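Local atomic coordinates of uncharacterized protein conserved in bacteria (Streptococcus suis, PDB entry 4FZ4), a protein that is a helical fragment of a streptococcal surface antigen that mediates host cell attachment, and probably binds glycosaminoglycans. Residues A[21-26]-A[85-90]; A[108-113]-A[135-140]. All coordinates share one frame; numbering follows the deposited sequence.

Interaction 1: residues A[21-26]-A[85-90]; sequences GELDKV and YIRQVA
The type I beta turn from Leu-23 to Val-26, at the C-terminal end of helix 3-23, packs against the C-terminal half of helix 66-95 through Arg-87, which meets Leu-23 and Val-26. The Arg-87 side chain is extended from CG to NE and crosses that of Leu-23 at about a right angle. Arg-87 NH1 donates a hydrogen bond to the backbone O of Val-26 at 3.0 Å. The bond is fairly straight (N-H...O 158°), and the acceptor lies in the guanidinium plane, at its edge. Leu-23 takes one face: CD2 sits over its centre, 3.4 Å above the plane, and CD1 comes within 3.2 Å of Arg-87 NH2. Leu-23 CG, anti to the backbone N (chi1 -158°), is 4.1 Å from Arg-87 CZ, which brings the branch carrying both methyls to the guanidinium side. Nearer the Arg-87 backbone the contact becomes apolar, as Val-26 CG1 rests 3.5 Å from Arg-87 CB. The looser contact of Val-26 CG1 with Gln-88 CG is 4.2 Å. The turn itself is closed by Val-26 N donating to Leu-23 O at 2.9 Å. Arg-87 NE forms a salt bridge with Glu-83 of its own helix, and Trp-42 of helix 36-55 touches both Leu-23 and Arg-87. The guanidinium thus joins a carboxylate of its own helix to a main-chain carbonyl of the turn; Asp-24 OD1, 5.5 Å from Arg-87 NH1 and not in contact, may add a weak favourable field. Bonded at its edge and covered by leucine on one face, the cation joins the end of helix 3-23 to helix 66-95 by both polar and apolar contacts.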
ATOM      1  N   GLY A  21       2.347   0.808 -11.492  1.00 42.29           N
ATOM      2  CA  GLY A  21       1.920   1.632 -12.608  1.00 35.91           C
ATOM      3  C   GLY A  21       0.678   2.424 -12.246  1.00 38.85           C
ATOM      4  O   GLY A  21       0.574   3.616 -12.539  1.00 49.73           O
ATOM      5  N   GLU A  22      -0.266   1.756 -11.597  1.00 41.93           N
ATOM      6  CA  GLU A  22      -1.506   2.396 -11.184  1.00 42.64           C
ATOM      7  C   GLU A  22      -1.294   3.346 -10.005  1.00 38.79           C
ATOM      8  O   GLU A  22      -1.973   4.368  -9.889  1.00 40.35           O
ATOM      9  CB  GLU A  22      -2.528   1.323 -10.847  1.00 43.87           C
ATOM     10  CG  GLU A  22      -2.736   0.384 -12.021  1.00 53.75           C
ATOM     11  CD  GLU A  22      -3.826  -0.635 -11.788  1.00 73.03           C
ATOM     12  OE1 GLU A  22      -3.636  -1.545 -10.953  1.00 72.19           O
ATOM     13  OE2 GLU A  22      -4.882  -0.517 -12.445  1.00 85.56           O
ATOM     14  N   LEU A  23      -0.347   3.012  -9.137  1.00 38.52           N
ATOM     15  CA  LEU A  23      -0.045   3.858  -7.986  1.00 36.45           C
ATOM     16  C   LEU A  23       0.408   5.194  -8.562  1.00 36.87           C
ATOM     17  O   LEU A  23       0.091   6.263  -8.031  1.00 45.09           O
ATOM     18  CB  LEU A  23       1.090   3.249  -7.162  1.00 32.43           C
ATOM     19  CG  LEU A  23       1.329   3.591  -5.679  1.00 31.27           C
ATOM     20  CD1 LEU A  23       2.746   4.084  -5.528  1.00 27.79           C
ATOM     21  CD2 LEU A  23       0.325   4.606  -5.148  1.00 28.96           C
ATOM     22  N   ASP A  24       1.145   5.115  -9.664  1.00 31.73           N
ATOM     23  CA  ASP A  24       1.661   6.308 -10.327  1.00 48.90           C
ATOM     24  C   ASP A  24       0.584   7.275 -10.806  1.00 49.17           C
ATOM     25  O   ASP A  24       0.864   8.451 -11.017  1.00 50.17           O
ATOM     26  CB  ASP A  24       2.546   5.920 -11.506  1.00 59.98           C
ATOM     27  CG  ASP A  24       3.977   6.355 -11.315  1.00 71.16           C
ATOM     28  OD1 ASP A  24       4.652   5.800 -10.423  1.00 76.63           O
ATOM     29  OD2 ASP A  24       4.421   7.263 -12.051  1.00 71.89           O
ATOM     30  N   LYS A  25      -0.638   6.785 -10.987  1.00 48.35           N
ATOM     31  CA  LYS A  25      -1.730   7.647 -11.424  1.00 50.63           C
ATOM     32  C   LYS A  25      -2.341   8.372 -10.230  1.00 47.22           C
ATOM     33  O   LYS A  25      -2.961   9.426 -10.373  1.00 48.31           O
ATOM     34  CB  LYS A  25      -2.815   6.829 -12.129  1.00 55.75           C
ATOM     35  CG  LYS A  25      -2.524   6.517 -13.588  1.00 64.07           C
ATOM     36  CD  LYS A  25      -1.234   5.741 -13.758  1.00 68.10           C
ATOM     37  CE  LYS A  25      -1.082   5.265 -15.190  1.00 70.90           C
ATOM     38  NZ  LYS A  25      -2.263   4.451 -15.603  1.00 69.69           N
ATOM     39  N   VAL A  26      -2.162   7.799  -9.049  1.00 44.60           N
ATOM     40  CA  VAL A  26      -2.699   8.388  -7.834  1.00 42.32           C
ATOM     41  C   VAL A  26      -1.736   9.460  -7.318  1.00 50.73           C
ATOM     42  O   VAL A  26      -0.557   9.192  -7.075  1.00 60.18           O
ATOM     43  CB  VAL A  26      -2.934   7.291  -6.764  1.00 38.16           C
ATOM     44  CG1 VAL A  26      -3.641   7.874  -5.561  1.00 28.37           C
ATOM     45  CG2 VAL A  26      -3.761   6.150  -7.371  1.00 33.38           C
ATOM     46  N   TYR A  85      -3.959   3.797  -0.517  1.00 18.59           N
ATOM     47  CA  TYR A  85      -5.029   4.258   0.359  1.00 24.76           C
ATOM     48  C   TYR A  85      -4.709   5.633   0.928  1.00 26.68           C
ATOM     49  O   TYR A  85      -5.550   6.531   0.912  1.00 32.67           O
ATOM     50  CB  TYR A  85      -5.223   3.293   1.529  1.00 28.81           C
ATOM     51  CG  TYR A  85      -5.818   1.961   1.145  1.00 30.67           C
ATOM     52  CD1 TYR A  85      -6.417   1.780  -0.108  1.00 29.52           C
ATOM     53  CD2 TYR A  85      -5.846   0.898   2.054  1.00 20.67           C
ATOM     54  CE1 TYR A  85      -7.030   0.593  -0.445  1.00 23.90           C
ATOM     55  CE2 TYR A  85      -6.468  -0.306   1.723  1.00 30.37           C
ATOM     56  CZ  TYR A  85      -7.061  -0.445   0.469  1.00 32.31           C
ATOM     57  OH  TYR A  85      -7.734  -1.603   0.140  1.00 37.43           O
ATOM     58  N   ILE A  86      -3.492   5.802   1.430  1.00 25.99           N
ATOM     59  CA  ILE A  86      -3.127   7.079   2.015  1.00 23.95           C
ATOM     60  C   ILE A  86      -3.098   8.220   0.991  1.00 33.27           C
ATOM     61  O   ILE A  86      -3.525   9.339   1.300  1.00 34.57           O
ATOM     62  CB  ILE A  86      -1.790   6.976   2.785  1.00 24.88           C
ATOM     63  CG1 ILE A  86      -1.975   6.017   3.968  1.00 19.25           C
ATOM     64  CG2 ILE A  86      -1.387   8.348   3.346  1.00 22.08           C
ATOM     65  CD1 ILE A  86      -0.723   5.811   4.797  1.00 27.95           C
ATOM     66  N   ARG A  87      -2.616   7.948  -0.222  1.00 28.35           N
ATOM     67  CA  ARG A  87      -2.613   8.982  -1.244  1.00 23.01           C
ATOM     68  C   ARG A  87      -4.042   9.414  -1.516  1.00 27.01           C
ATOM     69  O   ARG A  87      -4.297  10.592  -1.746  1.00 37.39           O
ATOM     70  CB  ARG A  87      -1.984   8.490  -2.553  1.00 27.68           C
ATOM     71  CG  ARG A  87      -0.461   8.585  -2.571  1.00 32.48           C
ATOM     72  CD  ARG A  87       0.113   8.295  -3.948  1.00 29.58           C
ATOM     73  NE  ARG A  87       1.484   7.810  -3.842  1.00 35.65           N
ATOM     74  CZ  ARG A  87       2.275   7.547  -4.876  1.00 38.01           C
ATOM     75  NH1 ARG A  87       1.837   7.727  -6.116  1.00 34.96           N
ATOM     76  NH2 ARG A  87       3.501   7.082  -4.668  1.00 37.74           N
ATOM     77  N   GLN A  88      -4.978   8.464  -1.480  1.00 26.06           N
ATOM     78  CA  GLN A  88      -6.389   8.777  -1.733  1.00 27.87           C
ATOM     79  C   GLN A  88      -7.009   9.632  -0.631  1.00 26.47           C
ATOM     80  O   GLN A  88      -7.672  10.621  -0.911  1.00 36.91           O
ATOM     81  CB  GLN A  88      -7.205   7.490  -1.909  1.00 25.53           C
ATOM     82  CG  GLN A  88      -6.922   6.730  -3.222  1.00 15.58           C
ATOM     83  CD  GLN A  88      -7.680   5.403  -3.286  1.00 20.78           C
ATOM     84  OE1 GLN A  88      -8.910   5.376  -3.268  1.00 33.55           O
ATOM     85  NE2 GLN A  88      -6.945   4.300  -3.345  1.00 23.87           N
ATOM     86  N   VAL A  89      -6.787   9.254   0.624  1.00 32.19           N
ATOM     87  CA  VAL A  89      -7.331  10.013   1.745  1.00 27.57           C
ATOM     88  C   VAL A  89      -6.739  11.422   1.765  1.00 28.57           C
ATOM     89  O   VAL A  89      -7.448  12.396   2.004  1.00 35.29           O
ATOM     90  CB  VAL A  89      -7.020   9.330   3.075  1.00 34.98           C
ATOM     91  CG1 VAL A  89      -7.605  10.137   4.221  1.00 39.71           C
ATOM     92  CG2 VAL A  89      -7.577   7.921   3.065  1.00 23.49           C
ATOM     93  N   ALA A  90      -5.439  11.534   1.512  1.00 28.84           N
ATOM     94  CA  ALA A  90      -4.798  12.845   1.492  1.00 28.67           C
ATOM     95  C   ALA A  90      -5.585  13.730   0.542  1.00 35.85           C
ATOM     96  O   ALA A  90      -5.940  14.859   0.874  1.00 42.75           O
ATOM     97  CB  ALA A  90      -3.367  12.728   1.009  1.00 30.37           C
TER

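Interaction 2: residues A[108-113]-A[135-140]; sequences AHLKQD and SEAMGR
The imidazole of His-109 meets the guanidinium of Arg-140 with their planes 73° apart. His-109 CD2 lies at the guanidinium edge, in its plane, 3.3 Å from Arg-140 NH2, while one face of that group lies over Ala-137 CA, 3.6 Å from the plane and offset toward the rim. Ala-108 CB covers one face of the imidazole over its centre. The Arg-140 chain bends at chi3 (-66°), which turns NE back from an extended course. Nearer the helix backbones the contact is apolar: Ala-137 CB packs against His-109 CB at 3.5 Å, and Leu-110 CD1 reaches Met-138 SD at 4.0 Å, those two side chains crossing at about a right angle. Within 108-113, Gln-112 NE2 donates to Leu-110 O at 2.9 Å. The polar ends have further partners, His-109 ND1 bonding to Glu-133 and Arg-140 NE forming a salt bridge with Glu-105, so each helix supplies a carboxylate to the other. The end of helix 100-110 is thereby packed on helix 123-152; Leu-110 also touches Ala-134 and Ile-141, and Met-138 extends the packing to Tyr-85, Gln-88 and Val-89 of helix 66-95.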
ATOM      1  N   ALA A 108      -7.683   6.705  13.056  1.00 30.64           N
ATOM      2  CA  ALA A 108      -7.873   5.452  13.765  1.00 27.64           C
ATOM      3  C   ALA A 108      -7.394   4.200  13.029  1.00 32.66           C
ATOM      4  O   ALA A 108      -6.883   3.284  13.654  1.00 27.95           O
ATOM      5  CB  ALA A 108      -9.348   5.291  14.115  1.00 33.49           C
ATOM      6  N   HIS A 109      -7.532   4.167  11.706  1.00 37.39           N
ATOM      7  CA  HIS A 109      -7.197   2.956  10.968  1.00 38.70           C
ATOM      8  C   HIS A 109      -6.149   2.975   9.866  1.00 41.25           C
ATOM      9  O   HIS A 109      -5.652   1.916   9.493  1.00 37.56           O
ATOM     10  CB  HIS A 109      -8.480   2.377  10.371  1.00 39.48           C
ATOM     11  CG  HIS A 109      -9.581   2.177  11.364  1.00 36.09           C
ATOM     12  ND1 HIS A 109      -9.492   1.277  12.405  1.00 32.30           N
ATOM     13  CD2 HIS A 109     -10.813   2.736  11.453  1.00 34.12           C
ATOM     14  CE1 HIS A 109     -10.623   1.289  13.091  1.00 42.25           C
ATOM     15  NE2 HIS A 109     -11.441   2.166  12.534  1.00 36.96           N
ATOM     16  N   LEU A 110      -5.808   4.142   9.333  1.00 33.16           N
ATOM     17  CA  LEU A 110      -4.845   4.174   8.242  1.00 33.57           C
ATOM     18  C   LEU A 110      -3.567   4.941   8.509  1.00 35.61           C
ATOM     19  O   LEU A 110      -2.493   4.514   8.086  1.00 21.20           O
ATOM     20  CB  LEU A 110      -5.518   4.720   6.974  1.00 26.33           C
ATOM     21  CG  LEU A 110      -6.788   3.966   6.547  1.00 26.12           C
ATOM     22  CD1 LEU A 110      -7.705   4.877   5.747  1.00 25.30           C
ATOM     23  CD2 LEU A 110      -6.409   2.726   5.766  1.00 34.05           C
ATOM     24  N   LYS A 111      -3.675   6.067   9.203  1.00 36.83           N
ATOM     25  CA  LYS A 111      -2.497   6.879   9.489  1.00 35.35           C
ATOM     26  C   LYS A 111      -1.360   6.035  10.039  1.00 26.28           C
ATOM     27  O   LYS A 111      -1.545   5.287  10.990  1.00 40.27           O
ATOM     28  CB  LYS A 111      -2.828   7.999  10.480  1.00 36.13           C
ATOM     29  CG  LYS A 111      -1.641   8.900  10.765  1.00 39.25           C
ATOM     30  CD  LYS A 111      -1.985  10.061  11.686  1.00 46.30           C
ATOM     31  CE  LYS A 111      -0.741  10.909  11.937  1.00 58.34           C
ATOM     32  NZ  LYS A 111      -1.013  12.107  12.774  1.00 63.48           N
ATOM     33  N   GLN A 112      -0.190   6.169   9.422  1.00 26.42           N
ATOM     34  CA  GLN A 112       1.007   5.435   9.819  1.00 31.67           C
ATOM     35  C   GLN A 112       1.862   6.301  10.745  1.00 38.60           C
ATOM     36  O   GLN A 112       2.151   7.459  10.430  1.00 42.57           O
ATOM     37  CB  GLN A 112       1.830   5.057   8.582  1.00 37.02           C
ATOM     38  CG  GLN A 112       1.079   4.225   7.553  1.00 32.24           C
ATOM     39  CD  GLN A 112       0.847   2.804   8.009  1.00 31.35           C
ATOM     40  OE1 GLN A 112       1.795   2.057   8.258  1.00 44.66           O
ATOM     41  NE2 GLN A 112      -0.420   2.417   8.122  1.00 31.61           N
ATOM     42  N   ASP A 113       2.270   5.728  11.876  1.00 38.28           N
ATOM     43  CA  ASP A 113       3.090   6.433  12.867  1.00 49.08           C
ATOM     44  C   ASP A 113       4.026   5.458  13.557  1.00 47.96           C
ATOM     45  O   ASP A 113       3.762   4.253  13.595  1.00 44.86           O
ATOM     46  CB  ASP A 113       2.200   7.101  13.922  1.00 58.95           C
ATOM     47  CG  ASP A 113       1.902   8.562  13.608  1.00 77.05           C
ATOM     48  OD1 ASP A 113       0.990   9.130  14.246  1.00 82.53           O
ATOM     49  OD2 ASP A 113       2.583   9.149  12.734  1.00 79.75           O
ATOM     50  N   SER A 135      -8.711  -1.754   4.654  1.00 25.69           N
ATOM     51  CA  SER A 135      -9.690  -1.735   3.570  1.00 32.25           C
ATOM     52  C   SER A 135     -11.077  -1.358   4.050  1.00 30.38           C
ATOM     53  O   SER A 135     -11.818  -0.668   3.344  1.00 37.84           O
ATOM     54  CB  SER A 135      -9.738  -3.087   2.854  1.00 30.71           C
ATOM     55  OG  SER A 135      -8.504  -3.330   2.204  1.00 31.85           O
ATOM     56  N   GLU A 136     -11.423  -1.812   5.251  1.00 24.79           N
ATOM     57  CA  GLU A 136     -12.718  -1.499   5.835  1.00 25.03           C
ATOM     58  C   GLU A 136     -12.853   0.014   5.976  1.00 32.36           C
ATOM     59  O   GLU A 136     -13.812   0.606   5.498  1.00 43.04           O
ATOM     60  CB  GLU A 136     -12.848  -2.130   7.227  1.00 44.97           C
ATOM     61  CG  GLU A 136     -12.593  -3.628   7.290  1.00 62.09           C
ATOM     62  CD  GLU A 136     -13.804  -4.450   6.927  1.00 74.39           C
ATOM     63  OE1 GLU A 136     -14.561  -4.022   6.032  1.00 74.37           O
ATOM     64  OE2 GLU A 136     -13.988  -5.531   7.529  1.00 85.49           O
ATOM     65  N   ALA A 137     -11.876   0.631   6.637  1.00 29.54           N
ATOM     66  CA  ALA A 137     -11.896   2.071   6.869  1.00 22.50           C
ATOM     67  C   ALA A 137     -11.902   2.853   5.561  1.00 25.49           C
ATOM     68  O   ALA A 137     -12.504   3.923   5.468  1.00 31.06           O
ATOM     69  CB  ALA A 137     -10.702   2.471   7.723  1.00 28.38           C
ATOM     70  N   MET A 138     -11.230   2.314   4.552  1.00 20.48           N
ATOM     71  CA  MET A 138     -11.175   2.961   3.254  1.00 22.50           C
ATOM     72  C   MET A 138     -12.586   2.957   2.659  1.00 30.74           C
ATOM     73  O   MET A 138     -13.030   3.942   2.061  1.00 32.97           O
ATOM     74  CB  MET A 138     -10.219   2.198   2.343  1.00 31.40           C
ATOM     75  CG  MET A 138      -9.632   3.039   1.239  1.00 41.48           C
ATOM     76  SD  MET A 138      -8.762   4.470   1.900  1.00 38.35           S
ATOM     77  CE  MET A 138      -8.956   5.576   0.552  1.00 32.32           C
ATOM     78  N   GLY A 139     -13.289   1.840   2.837  1.00 24.76           N
ATOM     79  CA  GLY A 139     -14.643   1.731   2.329  1.00 25.42           C
ATOM     80  C   GLY A 139     -15.584   2.718   2.998  1.00 21.77           C
ATOM     81  O   GLY A 139     -16.377   3.390   2.340  1.00 31.88           O
ATOM     82  N   ARG A 140     -15.497   2.819   4.315  1.00 25.12           N
ATOM     83  CA  ARG A 140     -16.360   3.735   5.041  1.00 25.42           C
ATOM     84  C   ARG A 140     -16.049   5.166   4.625  1.00 32.16           C
ATOM     85  O   ARG A 140     -16.947   5.975   4.416  1.00 47.15           O
ATOM     86  CB  ARG A 140     -16.175   3.545   6.549  1.00 28.99           C
ATOM     87  CG  ARG A 140     -16.662   2.166   7.038  1.00 33.12           C
ATOM     88  CD  ARG A 140     -16.776   2.115   8.568  1.00 36.67           C
ATOM     89  NE  ARG A 140     -15.470   2.221   9.217  1.00 35.15           N
ATOM     90  CZ  ARG A 140     -14.665   1.186   9.462  1.00 30.72           C
ATOM     91  NH1 ARG A 140     -15.032  -0.042   9.125  1.00 26.91           N
ATOM     92  NH2 ARG A 140     -13.479   1.388  10.025  1.00 39.93           N
TER

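How the interactions relate
The two interactions lie in series along the chain, 21-26 with 85-90 closing before 108-113 with 135-140 opens, and their centres are about 14 Å apart. Helices 66-95 and 100-110, which follow each other in the chain, carry one segment of each. Direct contacts also join them: Tyr-85 OH and Ser-135 OG, 2.8 Å apart, are hydrogen-bonded, Met-138 CE packs on Gln-88 CB, and Ile-86 CD1 touches Gln-112 CG. Helix 66-95 therefore stands between helix 3-23 and the pair formed by helices 100-110 and 123-152, so the contacts tie early and late parts of the all-helical GAG-binding domain into one packed unit.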